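Long-range contacts in cytomegalovirus protein US2 (Human herpesvirus 5, PDB 1IM3), which redirects newly made MHC class I heavy chains from the endoplasmic reticulum to the cytosol for proteasomal destruction, hiding infected cells from cytotoxic T lymphocytes: residues Gln4-Arg9 / Arg20-Gly25; Gly25-Phe30 / Val52-Gly57; Asn14-Ala19 / Asn66-Pro71; Lys35-Gly40 / Phe73-Leu78. All coordinates share one frame; numbering follows the deposited sequence.

Contact 1: residues Gln4-Arg9 / Arg20-Gly25; sequences QIEDNR and RGSIVG
Backbone hydrogen bonds do most of the joining of Gln4-Arg9 to Arg20-Gly25, two antiparallel strands of one hairpin. Gln4 and Val24 pair through both their N-H and C=O groups, as do Arg9 and Arg20 at the far end; the bond from Arg9 N to Arg20 O is nearly straight, 171° at the hydrogen. Between these pairs lies a classic beta bulge: Glu6 and Asp7 both face Ser22, whose O takes a good bond from Glu6 N at 2.9 Å and a weak one from Asp7 N. This hairpin forms one edge of a four-stranded sheet of the immunoglobulin-like lumenal domain, strand 59-68 flanking it beyond 20-25. The bulge also turns the Glu6 side chain toward the partner strand. Its extended chain brings OE1 to 2.8 Å from Ser22 OG, the donor, which comes from above the carboxylate plane, while OE2 rests 3.5 Å from Val24 CG1. Carbon-carbon packing occurs on both faces. Gln4 and Val24 run side by side, CG to CG2 at 3.5 Å; on the other face Ile5 CG1 meets Ile23 CG1 at 4.3 Å, and Ile23 continues inward onto Trp62, Leu80 and Leu82.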
loop_
_atom_site.group_PDB
_atom_site.type_symbol
_atom_site.label_atom_id
_atom_site.label_comp_id
_atom_site.label_asym_id
_atom_site.label_seq_id
_atom_site.Cartn_x
_atom_site.Cartn_y
_atom_site.Cartn_z
ATOM N N GLN D 4 -2.567 -28.749 15.599
ATOM C CA GLN D 4 -3.603 -29.617 15.076
ATOM C C GLN D 4 -4.965 -29.060 15.454
ATOM O O GLN D 4 -5.170 -28.573 16.564
ATOM C CB GLN D 4 -3.437 -31.056 15.581
ATOM C CG GLN D 4 -3.443 -31.209 17.085
ATOM C CD GLN D 4 -3.640 -32.663 17.541
ATOM O OE1 GLN D 4 -3.850 -32.929 18.736
ATOM N NE2 GLN D 4 -3.573 -33.609 16.589
ATOM N N ILE D 5 -5.884 -29.128 14.501
ATOM C CA ILE D 5 -7.242 -28.650 14.673
ATOM C C ILE D 5 -8.056 -29.660 15.456
ATOM O O ILE D 5 -8.219 -30.794 15.012
ATOM C CB ILE D 5 -7.894 -28.443 13.310
ATOM C CG1 ILE D 5 -7.071 -27.432 12.518
ATOM C CG2 ILE D 5 -9.334 -28.001 13.474
ATOM C CD1 ILE D 5 -7.596 -27.201 11.124
ATOM N N GLU D 6 -8.570 -29.254 16.611
ATOM C CA GLU D 6 -9.368 -30.157 17.421
ATOM C C GLU D 6 -10.830 -30.074 17.042
ATOM O O GLU D 6 -11.479 -31.081 16.811
ATOM C CB GLU D 6 -9.226 -29.840 18.914
ATOM C CG GLU D 6 -7.837 -30.015 19.475
ATOM C CD GLU D 6 -7.825 -29.935 20.993
ATOM O OE1 GLU D 6 -8.532 -29.074 21.560
ATOM O OE2 GLU D 6 -7.103 -30.734 21.620
ATOM N N ASP D 7 -11.352 -28.871 16.931
ATOM C CA ASP D 7 -12.754 -28.751 16.628
ATOM C C ASP D 7 -12.983 -27.510 15.803
ATOM O O ASP D 7 -12.109 -26.662 15.691
ATOM C CB ASP D 7 -13.533 -28.681 17.944
ATOM C CG ASP D 7 -15.032 -28.777 17.748
ATOM O OD1 ASP D 7 -15.489 -29.759 17.103
ATOM O OD2 ASP D 7 -15.746 -27.870 18.252
ATOM N N ASN D 8 -14.190 -27.394 15.279
ATOM C CA ASN D 8 -14.560 -26.289 14.427
ATOM C C ASN D 8 -15.995 -26.465 13.972
ATOM O O ASN D 8 -16.252 -27.159 13.008
ATOM C CB ASN D 8 -13.656 -26.278 13.206
ATOM C CG ASN D 8 -14.150 -25.344 12.128
ATOM O OD1 ASN D 8 -14.659 -24.267 12.417
ATOM N ND2 ASN D 8 -13.992 -25.743 10.871
ATOM N N ARG D 9 -16.938 -25.848 14.658
ATOM C CA ARG D 9 -18.332 -25.971 14.269
ATOM C C ARG D 9 -18.931 -24.593 14.433
ATOM O O ARG D 9 -18.292 -23.713 15.004
ATOM C CB ARG D 9 -19.051 -26.991 15.156
ATOM C CG ARG D 9 -18.637 -28.434 14.894
ATOM C CD ARG D 9 -19.366 -29.373 15.827
ATOM N NE ARG D 9 -19.061 -29.046 17.217
ATOM C CZ ARG D 9 -19.591 -29.659 18.271
ATOM N NH1 ARG D 9 -20.468 -30.648 18.095
ATOM N NH2 ARG D 9 -19.233 -29.291 19.503
ATOM N N ARG D 20 -17.563 -22.178 17.566
ATOM C CA ARG D 20 -16.615 -22.623 18.567
ATOM C C ARG D 20 -15.585 -23.512 17.897
ATOM O O ARG D 20 -15.911 -24.300 17.011
ATOM C CB ARG D 20 -17.335 -23.406 19.663
ATOM C CG ARG D 20 -16.420 -23.828 20.800
ATOM C CD ARG D 20 -17.229 -24.431 21.925
ATOM N NE ARG D 20 -18.286 -23.515 22.342
ATOM C CZ ARG D 20 -19.266 -23.830 23.181
ATOM N NH1 ARG D 20 -19.325 -25.052 23.695
ATOM N NH2 ARG D 20 -20.183 -22.928 23.508
ATOM N N GLY D 21 -14.337 -23.377 18.313
ATOM C CA GLY D 21 -13.305 -24.190 17.726
ATOM C C GLY D 21 -12.112 -24.211 18.649
ATOM O O GLY D 21 -12.048 -23.474 19.635
ATOM N N SER D 22 -11.155 -25.059 18.323
ATOM C CA SER D 22 -9.967 -25.169 19.134
ATOM C C SER D 22 -8.825 -25.709 18.303
ATOM O O SER D 22 -9.029 -26.525 17.398
ATOM C CB SER D 22 -10.226 -26.094 20.324
ATOM O OG SER D 22 -9.024 -26.360 21.026
ATOM N N ILE D 23 -7.627 -25.231 18.616
ATOM C CA ILE D 23 -6.413 -25.662 17.940
ATOM C C ILE D 23 -5.321 -25.744 19.007
ATOM O O ILE D 23 -5.157 -24.807 19.791
ATOM C CB ILE D 23 -5.989 -24.636 16.869
ATOM C CG1 ILE D 23 -7.031 -24.612 15.747
ATOM C CG2 ILE D 23 -4.605 -24.969 16.329
ATOM C CD1 ILE D 23 -6.720 -23.647 14.648
ATOM N N VAL D 24 -4.619 -26.867 19.109
ATOM C CA VAL D 24 -3.528 -26.927 20.081
ATOM C C VAL D 24 -2.271 -26.896 19.232
ATOM O O VAL D 24 -2.300 -27.311 18.072
ATOM C CB VAL D 24 -3.518 -28.224 20.976
ATOM C CG1 VAL D 24 -4.671 -28.201 21.947
ATOM C CG2 VAL D 24 -3.560 -29.469 20.122
ATOM N N GLY D 25 -1.185 -26.385 19.803
ATOM C CA GLY D 25 0.085 -26.302 19.098
ATOM C C GLY D 25 1.015 -25.402 19.889
ATOM O O GLY D 25 0.622 -24.856 20.929
#

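Contact 2: residues Gly25-Phe30 / Val52-Gly57; sequences GNMSRF and VEFVPG
The ring of Phe54 is the main bump, pushed into a hollow formed by the bend of Gly25-Phe30. Its CG stands anti to the backbone N (chi1 180°), which sends the ring from strand 52-55 straight at the loop. Phe30 comes the other way, tip to tip, and sets CD1 over one face of the Phe54 ring, 3.3 Å from Phe54 CG and displaced toward the rim. The two ring planes are inclined by 38° with centroids 4.6 Å apart, an oblique pairing. Pro56 N lies over the opposite face, so the ring is held between its own strand's exit and the incoming phenylalanine. Around the rim, the bent Met27 chain brings its methyl CE to 3.9 Å from Phe54 CE1, and Ser28 O lies at the edge, 3.5 Å from Phe54 CE2. In the immunoglobulin-like fold this is where the connection from strand 16-25 in one sheet to strand 30-37 in the other passes an outermost strand, 52-55. Leu60 of the neighbouring strand touches Met27, Phe30, Val52 and Phe54. A smaller bump, Val52 CG1, meets the far end of the Phe30 ring, 4.0 Å from Phe30 CE2. Where the strand gives way to a turn, Gly57, with positive phi, gives its N-H to Met27 O at 2.8 Å, from above the carbonyl plane. Asn26 CA fits against Gly57 O at 3.4 Å in a CA-H...O contact. Phe30 and Arg29 also meet another protein chain, Phe30 by a cation-pi contact with a basic side chain, Arg29 NH2 by a hydrogen bond to that other chain's backbone.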
loop_
_atom_site.group_PDB
_atom_site.type_symbol
_atom_site.label_atom_id
_atom_site.label_comp_id
_atom_site.label_asym_id
_atom_site.label_seq_id
_atom_site.Cartn_x
_atom_site.Cartn_y
_atom_site.Cartn_z
ATOM N N GLY D 25 -1.185 -26.385 19.803
ATOM C CA GLY D 25 0.085 -26.302 19.098
ATOM C C GLY D 25 1.015 -25.402 19.889
ATOM O O GLY D 25 0.622 -24.856 20.929
ATOM N N ASN D 26 2.240 -25.229 19.411
ATOM C CA ASN D 26 3.180 -24.383 20.131
ATOM C C ASN D 26 3.350 -22.982 19.534
ATOM O O ASN D 26 4.422 -22.387 19.677
ATOM C CB ASN D 26 4.546 -25.089 20.253
ATOM C CG ASN D 26 5.168 -25.419 18.899
ATOM O OD1 ASN D 26 4.553 -25.213 17.844
ATOM N ND2 ASN D 26 6.400 -25.941 18.925
ATOM N N MET D 27 2.302 -22.451 18.890
ATOM C CA MET D 27 2.354 -21.108 18.296
ATOM C C MET D 27 2.626 -20.078 19.383
ATOM O O MET D 27 2.016 -20.124 20.454
ATOM C CB MET D 27 1.030 -20.693 17.648
ATOM C CG MET D 27 0.328 -21.722 16.814
ATOM S SD MET D 27 -0.681 -22.784 17.851
ATOM C CE MET D 27 -1.930 -21.698 18.341
ATOM N N SER D 28 3.523 -19.137 19.107
ATOM C CA SER D 28 3.834 -18.086 20.080
ATOM C C SER D 28 2.970 -16.844 19.789
ATOM O O SER D 28 2.778 -15.980 20.639
ATOM C CB SER D 28 5.328 -17.722 20.019
ATOM O OG SER D 28 5.730 -17.429 18.683
ATOM N N ARG D 29 2.435 -16.755 18.585
ATOM C CA ARG D 29 1.591 -15.612 18.234
ATOM C C ARG D 29 0.536 -16.108 17.260
ATOM O O ARG D 29 0.681 -17.199 16.696
ATOM C CB ARG D 29 2.438 -14.508 17.590
ATOM C CG ARG D 29 3.194 -14.978 16.357
ATOM C CD ARG D 29 4.248 -13.968 15.887
ATOM N NE ARG D 29 5.154 -14.625 14.940
ATOM C CZ ARG D 29 4.960 -14.698 13.631
ATOM N NH1 ARG D 29 3.886 -14.142 13.074
ATOM N NH2 ARG D 29 5.842 -15.350 12.893
ATOM N N PHE D 30 -0.521 -15.313 17.068
ATOM C CA PHE D 30 -1.594 -15.695 16.155
ATOM C C PHE D 30 -2.382 -14.504 15.601
ATOM O O PHE D 30 -2.286 -13.384 16.096
ATOM C CB PHE D 30 -2.608 -16.578 16.878
ATOM C CG PHE D 30 -3.561 -15.787 17.748
ATOM C CD1 PHE D 30 -3.130 -15.256 18.970
ATOM C CD2 PHE D 30 -4.846 -15.458 17.286
ATOM C CE1 PHE D 30 -3.950 -14.402 19.724
ATOM C CE2 PHE D 30 -5.695 -14.599 18.022
ATOM C CZ PHE D 30 -5.247 -14.064 19.250
ATOM N N VAL D 52 -12.273 -15.087 21.934
ATOM C CA VAL D 52 -11.036 -15.692 21.478
ATOM C C VAL D 52 -10.079 -15.853 22.671
ATOM O O VAL D 52 -9.868 -14.903 23.427
ATOM C CB VAL D 52 -10.361 -14.825 20.414
ATOM C CG1 VAL D 52 -9.052 -15.468 19.973
ATOM C CG2 VAL D 52 -11.299 -14.657 19.211
ATOM N N GLU D 53 -9.526 -17.051 22.849
ATOM C CA GLU D 53 -8.577 -17.284 23.930
ATOM C C GLU D 53 -7.320 -17.908 23.399
ATOM O O GLU D 53 -7.362 -18.980 22.800
ATOM C CB GLU D 53 -9.194 -18.187 24.993
ATOM C CG GLU D 53 -10.414 -17.570 25.643
ATOM C CD GLU D 53 -10.964 -18.405 26.779
ATOM O OE1 GLU D 53 -11.300 -19.591 26.546
ATOM O OE2 GLU D 53 -11.060 -17.872 27.908
ATOM N N PHE D 54 -6.205 -17.225 23.615
ATOM C CA PHE D 54 -4.909 -17.696 23.163
ATOM C C PHE D 54 -4.024 -17.955 24.364
ATOM O O PHE D 54 -3.961 -17.111 25.261
ATOM C CB PHE D 54 -4.252 -16.630 22.280
ATOM C CG PHE D 54 -2.892 -17.016 21.764
ATOM C CD1 PHE D 54 -2.737 -18.107 20.914
ATOM C CD2 PHE D 54 -1.768 -16.259 22.094
ATOM C CE1 PHE D 54 -1.492 -18.440 20.395
ATOM C CE2 PHE D 54 -0.521 -16.583 21.582
ATOM C CZ PHE D 54 -0.379 -17.671 20.734
ATOM N N VAL D 55 -3.370 -19.118 24.381
ATOM C CA VAL D 55 -2.419 -19.474 25.434
ATOM C C VAL D 55 -1.126 -19.711 24.678
ATOM O O VAL D 55 -0.960 -20.757 24.041
ATOM C CB VAL D 55 -2.819 -20.766 26.173
ATOM C CG1 VAL D 55 -1.809 -21.071 27.289
ATOM C CG2 VAL D 55 -4.199 -20.603 26.772
ATOM N N PRO D 56 -0.200 -18.733 24.718
ATOM C CA PRO D 56 1.084 -18.853 24.019
ATOM C C PRO D 56 1.691 -20.219 24.241
ATOM O O PRO D 56 1.699 -20.714 25.364
ATOM C CB PRO D 56 1.928 -17.748 24.643
ATOM C CG PRO D 56 0.933 -16.718 25.021
ATOM C CD PRO D 56 -0.244 -17.510 25.543
ATOM N N GLY D 57 2.185 -20.819 23.167
ATOM C CA GLY D 57 2.803 -22.129 23.248
ATOM C C GLY D 57 1.873 -23.319 23.443
ATOM O O GLY D 57 2.323 -24.457 23.380
#

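Contact 3: residues Asn14-Ala19 / Asn66-Pro71; sequences NGKLFA and NLDVMP
A very short hydrogen bond, 2.4 Å from Leu17 N to Leu67 O, sits in the middle of this small antiparallel pairing; it is shorter than normal for a backbone pair and may partly reflect the model. The return bond, Leu67 N to Leu17 O, is more regular: 2.9 Å long, nearly straight, and directed at a lone pair in the carbonyl plane. Asn66 and Leu67 both face Leu17, a G1 beta bulge, with Asn66 at positive phi (57°) where strand 59-68 turns a corner. Past the bulge, Val69 N reaches Gly15 O at 3.3 Å, so the strand end is still tied to the turn that precedes Lys16.

The bulge places Asn66 against one face of the Phe18 ring: its backbone N lies over the ring centre, 3.5 Å from the plane, while the side-chain amide runs alongside with its plane 68° from the ring. The ring of Tyr11, from strand 3-12, meets the Phe18 ring nearly parallel to it. The extended Lys16 chain crosses Asn66 obliquely, and NZ donates to Asn66 OD1, whose modelled place is less sure. Leu17 and Leu67 point the same way, CB to CB 3.9 Å, and Val69 CG1 closes on Leu17 CB at 3.7 Å. Leu45 touches both leucines, and Cys10, half of the disulfide with Cys91, touches Leu17.

The contact is thus sorted by chemistry: Leu17 and Leu67 share the face toward Leu45, while Lys16 and Asp68 lie on the other. With Lys16 NZ 5.0 Å from Asp68 OD1, the opposite charges do not touch but probably attract mildly across the strand pair.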
loop_
_atom_site.group_PDB
_atom_site.type_symbol
_atom_site.label_atom_id
_atom_site.label_comp_id
_atom_site.label_asym_id
_atom_site.label_seq_id
_atom_site.Cartn_x
_atom_site.Cartn_y
_atom_site.Cartn_z
ATOM N N ASN D 14 -31.390 -17.134 14.617
ATOM C CA ASN D 14 -32.064 -15.850 14.486
ATOM C C ASN D 14 -31.148 -14.688 14.158
ATOM O O ASN D 14 -31.046 -13.730 14.911
ATOM C CB ASN D 14 -32.838 -15.511 15.756
ATOM C CG ASN D 14 -34.338 -15.593 15.556
ATOM O OD1 ASN D 14 -34.845 -15.357 14.450
ATOM N ND2 ASN D 14 -35.063 -15.917 16.630
ATOM N N GLY D 15 -30.474 -14.783 13.032
ATOM C CA GLY D 15 -29.595 -13.714 12.593
ATOM C C GLY D 15 -28.303 -13.502 13.351
ATOM O O GLY D 15 -27.696 -12.434 13.256
ATOM N N LYS D 16 -27.883 -14.509 14.103
ATOM C CA LYS D 16 -26.655 -14.421 14.865
ATOM C C LYS D 16 -25.803 -15.681 14.662
ATOM O O LYS D 16 -26.310 -16.795 14.537
ATOM C CB LYS D 16 -26.973 -14.205 16.345
ATOM C CG LYS D 16 -27.615 -12.854 16.643
ATOM C CD LYS D 16 -27.793 -12.686 18.137
ATOM C CE LYS D 16 -28.266 -11.294 18.508
ATOM N NZ LYS D 16 -28.416 -11.180 19.998
ATOM N N LEU D 17 -24.492 -15.489 14.608
ATOM C CA LEU D 17 -23.566 -16.591 14.436
ATOM C C LEU D 17 -22.952 -17.015 15.769
ATOM O O LEU D 17 -22.645 -16.187 16.629
ATOM C CB LEU D 17 -22.462 -16.177 13.463
ATOM C CG LEU D 17 -21.248 -17.085 13.278
ATOM C CD1 LEU D 17 -21.687 -18.389 12.633
ATOM C CD2 LEU D 17 -20.209 -16.400 12.409
ATOM N N PHE D 18 -22.808 -18.321 15.939
ATOM C CA PHE D 18 -22.195 -18.902 17.137
ATOM C C PHE D 18 -21.187 -19.877 16.552
ATOM O O PHE D 18 -21.562 -20.754 15.776
ATOM C CB PHE D 18 -23.217 -19.665 17.980
ATOM C CG PHE D 18 -24.128 -18.784 18.774
ATOM C CD1 PHE D 18 -23.912 -18.582 20.137
ATOM C CD2 PHE D 18 -25.200 -18.146 18.158
ATOM C CE1 PHE D 18 -24.758 -17.745 20.884
ATOM C CE2 PHE D 18 -26.049 -17.312 18.887
ATOM C CZ PHE D 18 -25.827 -17.111 20.254
ATOM N N ALA D 19 -19.911 -19.704 16.880
ATOM C CA ALA D 19 -18.887 -20.587 16.342
ATOM C C ALA D 19 -17.866 -20.893 17.421
ATOM O O ALA D 19 -17.380 -19.999 18.107
ATOM C CB ALA D 19 -18.212 -19.938 15.153
ATOM N N ASN D 66 -23.308 -14.782 19.376
ATOM C CA ASN D 66 -24.264 -13.786 18.876
ATOM C C ASN D 66 -23.781 -12.803 17.847
ATOM O O ASN D 66 -24.099 -11.628 17.909
ATOM C CB ASN D 66 -24.829 -13.004 20.033
ATOM C CG ASN D 66 -25.837 -13.785 20.784
ATOM O OD1 ASN D 66 -26.956 -13.994 20.300
ATOM N ND2 ASN D 66 -25.459 -14.258 21.973
ATOM N N LEU D 67 -23.020 -13.289 16.892
ATOM C CA LEU D 67 -22.491 -12.417 15.880
ATOM C C LEU D 67 -23.519 -12.228 14.775
ATOM O O LEU D 67 -23.892 -13.183 14.096
ATOM C CB LEU D 67 -21.192 -13.012 15.329
ATOM C CG LEU D 67 -20.539 -12.102 14.307
ATOM C CD1 LEU D 67 -20.296 -10.718 14.920
ATOM C CD2 LEU D 67 -19.256 -12.723 13.850
ATOM N N ASP D 68 -23.987 -11.002 14.604
ATOM C CA ASP D 68 -24.975 -10.746 13.565
ATOM C C ASP D 68 -24.378 -11.021 12.199
ATOM O O ASP D 68 -23.352 -10.469 11.839
ATOM C CB ASP D 68 -25.468 -9.291 13.573
ATOM C CG ASP D 68 -26.289 -8.943 14.800
ATOM O OD1 ASP D 68 -26.895 -9.847 15.417
ATOM O OD2 ASP D 68 -26.340 -7.738 15.136
ATOM N N VAL D 69 -24.989 -11.917 11.451
ATOM C CA VAL D 69 -24.513 -12.146 10.109
ATOM C C VAL D 69 -25.722 -11.928 9.269
ATOM O O VAL D 69 -26.852 -12.201 9.662
ATOM C CB VAL D 69 -24.019 -13.568 9.838
ATOM C CG1 VAL D 69 -22.714 -13.814 10.589
ATOM C CG2 VAL D 69 -25.113 -14.569 10.193
ATOM N N MET D 70 -25.486 -11.404 8.101
ATOM C CA MET D 70 -26.569 -11.166 7.192
ATOM C C MET D 70 -27.255 -12.472 6.801
ATOM O O MET D 70 -26.686 -13.559 6.938
ATOM C CB MET D 70 -26.035 -10.473 5.957
ATOM C CG MET D 70 -25.481 -9.103 6.241
ATOM S SD MET D 70 -24.912 -8.397 4.711
ATOM C CE MET D 70 -26.351 -7.484 4.229
ATOM N N PRO D 71 -28.502 -12.378 6.315
ATOM C CA PRO D 71 -29.292 -13.542 5.892
ATOM C C PRO D 71 -28.576 -14.320 4.793
ATOM O O PRO D 71 -28.667 -15.546 4.706
ATOM C CB PRO D 71 -30.584 -12.911 5.390
ATOM C CG PRO D 71 -30.707 -11.683 6.247
ATOM C CD PRO D 71 -29.304 -11.145 6.241
#

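Contact 4: residues Lys35-Gly40 / Phe73-Leu78; sequences KADYGG and FETLAL
A classic beta bulge marks the end where strands 30-37 and 75-82 meet in the second sheet of the immunoglobulin-like domain. Glu74 and Thr75 both face Asp37, and Asp37 O takes two backbone N-H groups: Glu74 N at 2.8 Å, in the carbonyl plane, and Thr75 N at 3.2 Å, on a lone pair. Asp37 N in turn donates to Thr75 O nearly along the C=O axis. Farther along, Lys35 and Ala77 form a second hydrogen-bonded pair, N to O in both directions.

The Asp37 side chain, its CG anti to the backbone N (chi1 -170°), lies alongside Thr75 and points the same way, with CB 3.3 Å from Thr75 OG1. Its carboxylate then serves its own strand's exit: OD1 accepts from Gly39 N at 2.6 Å, an Asx turn, and weakly from Gly40 N. Glu74 extends over that turn, its OE2 packed 3.1 Å from Gly39 CA.

On the other face Ala36 CB meets the edge of the Phe73 ring, 3.4 Å from CE1. Tyr38 begins by pointing away, yet its ring swings back edge-on, Tyr38 CD1 lying 3.7 Å from Phe73 CA; its OH is hydrogen-bonded to Glu43. Lys35 sends its bent chain away from the pair, where NZ hydrogen-bonds to Asn44 and to the backbone of another protein chain and forms a salt bridge with Asp33. Leu76 reaches Cys91 of the Cys10-Cys91 disulfide.

Antiparallel pairing broken by a classic bulge, with an Asx turn where strand 30-37 ends, closes this end of the second sheet of the immunoglobulin-like domain.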
loop_
_atom_site.group_PDB
_atom_site.type_symbol
_atom_site.label_atom_id
_atom_site.label_comp_id
_atom_site.label_asym_id
_atom_site.label_seq_id
_atom_site.Cartn_x
_atom_site.Cartn_y
_atom_site.Cartn_z
ATOM N N LYS D 35 -14.133 -14.722 8.250
ATOM C CA LYS D 35 -14.849 -14.117 7.124
ATOM C C LYS D 35 -16.210 -14.765 6.925
ATOM O O LYS D 35 -16.377 -15.957 7.177
ATOM C CB LYS D 35 -14.091 -14.276 5.800
ATOM C CG LYS D 35 -12.858 -13.400 5.563
ATOM C CD LYS D 35 -11.572 -14.083 6.031
ATOM C CE LYS D 35 -10.296 -13.493 5.400
ATOM N NZ LYS D 35 -9.986 -12.063 5.714
ATOM N N ALA D 36 -17.179 -13.967 6.488
ATOM C CA ALA D 36 -18.506 -14.489 6.207
ATOM C C ALA D 36 -18.454 -14.819 4.721
ATOM O O ALA D 36 -17.922 -14.049 3.919
ATOM C CB ALA D 36 -19.569 -13.443 6.458
ATOM N N ASP D 37 -18.966 -15.977 4.343
ATOM C CA ASP D 37 -18.977 -16.316 2.926
ATOM C C ASP D 37 -20.424 -16.329 2.466
ATOM O O ASP D 37 -21.234 -17.102 2.983
ATOM C CB ASP D 37 -18.370 -17.686 2.669
ATOM C CG ASP D 37 -18.146 -17.943 1.198
ATOM O OD1 ASP D 37 -18.877 -17.349 0.370
ATOM O OD2 ASP D 37 -17.249 -18.742 0.861
ATOM N N TYR D 38 -20.745 -15.463 1.507
ATOM C CA TYR D 38 -22.108 -15.369 0.983
ATOM C C TYR D 38 -22.227 -16.158 -0.311
ATOM O O TYR D 38 -23.105 -15.906 -1.133
ATOM C CB TYR D 38 -22.484 -13.905 0.733
ATOM C CG TYR D 38 -22.342 -13.029 1.955
ATOM C CD1 TYR D 38 -22.787 -13.465 3.202
ATOM C CD2 TYR D 38 -21.797 -11.754 1.856
ATOM C CE1 TYR D 38 -22.694 -12.651 4.319
ATOM C CE2 TYR D 38 -21.700 -10.933 2.963
ATOM C CZ TYR D 38 -22.152 -11.387 4.192
ATOM O OH TYR D 38 -22.074 -10.569 5.292
ATOM N N GLY D 39 -21.335 -17.127 -0.478
ATOM C CA GLY D 39 -21.342 -17.937 -1.676
ATOM C C GLY D 39 -20.610 -17.188 -2.766
ATOM O O GLY D 39 -21.232 -16.526 -3.595
ATOM N N GLY D 40 -19.282 -17.270 -2.755
ATOM C CA GLY D 40 -18.495 -16.585 -3.766
ATOM C C GLY D 40 -17.881 -15.276 -3.297
ATOM O O GLY D 40 -16.684 -15.042 -3.482
ATOM N N PHE D 73 -25.752 -15.143 4.629
ATOM C CA PHE D 73 -24.673 -15.972 5.130
ATOM C C PHE D 73 -24.759 -17.414 4.694
ATOM O O PHE D 73 -25.787 -18.074 4.813
ATOM C CB PHE D 73 -24.600 -15.942 6.656
ATOM C CG PHE D 73 -23.311 -16.498 7.210
ATOM C CD1 PHE D 73 -22.223 -15.664 7.435
ATOM C CD2 PHE D 73 -23.194 -17.848 7.527
ATOM C CE1 PHE D 73 -21.035 -16.161 7.977
ATOM C CE2 PHE D 73 -22.010 -18.356 8.069
ATOM C CZ PHE D 73 -20.930 -17.509 8.296
ATOM N N GLU D 74 -23.648 -17.905 4.196
ATOM C CA GLU D 74 -23.579 -19.286 3.783
ATOM C C GLU D 74 -22.647 -20.085 4.680
ATOM O O GLU D 74 -23.110 -20.886 5.492
ATOM C CB GLU D 74 -23.088 -19.384 2.356
ATOM C CG GLU D 74 -24.209 -19.418 1.344
ATOM C CD GLU D 74 -23.711 -19.758 -0.043
ATOM O OE1 GLU D 74 -22.914 -20.718 -0.168
ATOM O OE2 GLU D 74 -24.123 -19.071 -1.003
ATOM N N THR D 75 -21.333 -19.894 4.489
ATOM C CA THR D 75 -20.313 -20.573 5.295
ATOM C C THR D 75 -19.317 -19.612 5.995
ATOM O O THR D 75 -19.140 -18.458 5.571
ATOM C CB THR D 75 -19.486 -21.592 4.453
ATOM O OG1 THR D 75 -18.626 -20.902 3.543
ATOM C CG2 THR D 75 -20.402 -22.489 3.659
ATOM N N LEU D 76 -18.705 -20.094 7.087
ATOM C CA LEU D 76 -17.702 -19.336 7.833
ATOM C C LEU D 76 -16.348 -19.690 7.228
ATOM O O LEU D 76 -15.944 -20.855 7.245
ATOM C CB LEU D 76 -17.693 -19.717 9.327
ATOM C CG LEU D 76 -16.547 -19.093 10.162
ATOM C CD1 LEU D 76 -16.709 -17.586 10.195
ATOM C CD2 LEU D 76 -16.553 -19.631 11.573
ATOM N N ALA D 77 -15.666 -18.703 6.657
ATOM C CA ALA D 77 -14.332 -18.929 6.105
ATOM C C ALA D 77 -13.396 -18.367 7.166
ATOM O O ALA D 77 -13.359 -17.165 7.403
ATOM C CB ALA D 77 -14.142 -18.188 4.799
ATOM N N LEU D 78 -12.644 -19.245 7.801
ATOM C CA LEU D 78 -11.759 -18.836 8.869
ATOM C C LEU D 78 -10.293 -18.887 8.490
ATOM O O LEU D 78 -9.715 -19.967 8.364
ATOM C CB LEU D 78 -12.018 -19.722 10.086
ATOM C CG LEU D 78 -11.346 -19.350 11.404
ATOM C CD1 LEU D 78 -11.650 -17.896 11.751
ATOM C CD2 LEU D 78 -11.862 -20.291 12.505
#

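Contacts 1 and 3 lie in one antiparallel sheet of the immunoglobulin-like lumenal domain and contact 4 in the other, while contact 2 sets the loop joining the sheets against strand 52-55. Contacts 1 and 3 share strand 16-25, their centres about 20 Å apart; contact 2, its centre about 12 Å from that of contact 1, shares Gly25 with it. The centres of contacts 3 and 4 are about 12 Å apart, and Ala19 CB touches Leu76 CD2 between them. Along the chain contact 1 closes before contacts 2 and 4 open, and contact 3 alternates with contacts 1 and 4, tying the strands into one two-sheet domain. Contacts 2 and 4, with centres about 25 Å apart, both also reach another protein chain.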